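PDB 3R9T: EchA1_1 from Mycobacterium avium subsp. paratuberculosis, which probably catalyses, as an enoyl-CoA hydratase of the crotonase family, the reversible addition of water to the double bond of 2-enoyl-CoA thioesters in fatty acid metabolism. Local coordinates for the interface of chains A and B. Residues are numbered along the deposited sequence; one frame, centred on the assembly and turned at random. Chains: chain A/B, EchA1_1.

The interface of chains A and B. Residues chain A 235, 238-239; chain B 216, 220-222, 227.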
loop_
_atom_site.group_PDB
_atom_site.type_symbol
_atom_site.label_atom_id
_atom_site.label_comp_id
_atom_site.label_asym_id
_atom_site.label_seq_id
_atom_site.Cartn_x
_atom_site.Cartn_y
_atom_site.Cartn_z
ATOM N N ARG A 235 -0.850 -11.840 16.579
ATOM C CA ARG A 235 -0.493 -10.702 17.426
ATOM C C ARG A 235 -1.750 -10.073 18.016
ATOM O O ARG A 235 -1.776 -9.721 19.194
ATOM C CB ARG A 235 0.302 -9.623 16.680
ATOM C CG ARG A 235 1.667 -10.033 16.247
ATOM C CD ARG A 235 2.533 -8.881 15.724
ATOM N NE ARG A 235 3.752 -9.486 15.210
ATOM C CZ ARG A 235 3.966 -9.849 13.944
ATOM N NH1 ARG A 235 3.096 -9.573 12.976
ATOM N NH2 ARG A 235 5.102 -10.465 13.633
ATOM N N ARG A 238 -3.051 -12.314 20.907
ATOM C CA ARG A 238 -2.205 -12.295 22.106
ATOM C C ARG A 238 -2.363 -10.956 22.845
ATOM O O ARG A 238 -2.473 -10.926 24.070
ATOM C CB ARG A 238 -0.743 -12.644 21.761
ATOM C CG ARG A 238 0.267 -11.495 21.736
ATOM C CD ARG A 238 1.653 -11.924 21.192
ATOM N NE ARG A 238 2.325 -10.768 20.588
ATOM C CZ ARG A 238 3.234 -10.800 19.606
ATOM N NH1 ARG A 238 3.657 -11.940 19.060
ATOM N NH2 ARG A 238 3.733 -9.657 19.159
ATOM N N GLU A 239 -2.440 -9.865 22.093
ATOM C CA GLU A 239 -2.695 -8.541 22.688
ATOM C C GLU A 239 -4.088 -8.389 23.327
ATOM O O GLU A 239 -4.216 -7.803 24.403
ATOM C CB GLU A 239 -2.497 -7.445 21.642
ATOM C CG GLU A 239 -1.080 -7.337 21.110
ATOM C CD GLU A 239 -0.116 -6.578 22.002
ATOM O OE1 GLU A 239 -0.507 -6.121 23.112
ATOM O OE2 GLU A 239 1.053 -6.436 21.557
ATOM N N ARG B 216 1.735 -1.812 18.363
ATOM C CA ARG B 216 2.533 -3.023 18.242
ATOM C C ARG B 216 1.964 -3.915 17.149
ATOM O O ARG B 216 2.724 -4.469 16.354
ATOM C CB ARG B 216 2.614 -3.779 19.560
ATOM C CG ARG B 216 3.421 -3.056 20.613
ATOM C CD ARG B 216 3.683 -3.889 21.812
ATOM N NE ARG B 216 2.472 -4.188 22.556
ATOM C CZ ARG B 216 2.040 -3.522 23.623
ATOM N NH1 ARG B 216 0.927 -3.918 24.211
ATOM N NH2 ARG B 216 2.713 -2.491 24.124
ATOM N N GLY B 220 3.590 -4.871 13.360
ATOM C CA GLY B 220 4.135 -6.234 13.410
ATOM C C GLY B 220 5.328 -6.365 14.325
ATOM O O GLY B 220 6.356 -6.890 13.940
ATOM N N VAL B 221 5.168 -5.919 15.564
ATOM C CA VAL B 221 6.262 -5.875 16.516
ATOM C C VAL B 221 6.266 -7.095 17.408
ATOM O O VAL B 221 5.272 -7.400 18.069
ATOM C CB VAL B 221 6.184 -4.601 17.365
ATOM C CG1 VAL B 221 7.251 -4.601 18.516
ATOM C CG2 VAL B 221 6.298 -3.378 16.428
ATOM N N ASP B 222 7.397 -7.791 17.382
ATOM C CA ASP B 222 7.709 -8.843 18.334
ATOM C C ASP B 222 8.947 -8.403 19.127
ATOM O O ASP B 222 9.968 -8.027 18.547
ATOM C CB ASP B 222 7.983 -10.172 17.613
ATOM C CG ASP B 222 6.785 -10.674 16.815
ATOM O OD1 ASP B 222 5.624 -10.424 17.209
ATOM O OD2 ASP B 222 7.014 -11.343 15.783
ATOM N N VAL B 227 9.353 -6.490 12.789
ATOM C CA VAL B 227 9.841 -7.703 12.131
ATOM C C VAL B 227 9.970 -7.562 10.628
ATOM O O VAL B 227 10.958 -8.009 10.025
ATOM C CB VAL B 227 8.866 -8.863 12.409
ATOM C CG1 VAL B 227 9.204 -10.079 11.559
ATOM C CG2 VAL B 227 8.883 -9.200 13.875
#
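Charged side chains dominate this patch of a subunit interface, where helix 230-243 of chain A meets the end of helix 208-218 and the following short strand of chain B; it helps join two copies within the deposited trimer. A:Arg235 reaches across extended, its CG anti to the carbonyl carbon (chi1 -67°), and grips the carboxylate of B:Asp222 side-on. A:Arg235 NE donates to B:Asp222 OD1 at 2.9 Å. The terminal nitrogen A:Arg235 NH2 donates to B:Asp222 OD2 at 3.0 Å. Both oxygens lie near the guanidinium plane, yet both are approached from above the carboxylate plane, the two groups being turned 34° apart. B:Gly220 CA lies over one guanidinium face, toward its rim, 3.7 Å from A:Arg235 CZ. A:Arg238, also extended, comes end-on: NH2 meets the anti lone pair of B:Asp222 OD1 at 2.8 Å, while NH1 makes a more bent bond to that oxygen from above. OD1 thus accepts from three nitrogens of two arginines, which would favour an ionised aspartate. Beside this cluster the polarity reverses. A:Glu239, bent at chi2 (-81°), offers the syn lone pairs of both oxygens to the side-on edge of B:Arg216, bent at chi3. B:Arg216 NE donates to A:Glu239 OE2 and B:Arg216 NH1 to A:Glu239 OE1, both at 2.8 Å and both nearly straight. With arginines donated from each chain to an acid of the other, the patch probably helps fix the register of neighbouring subunits and stabilise the oligomer.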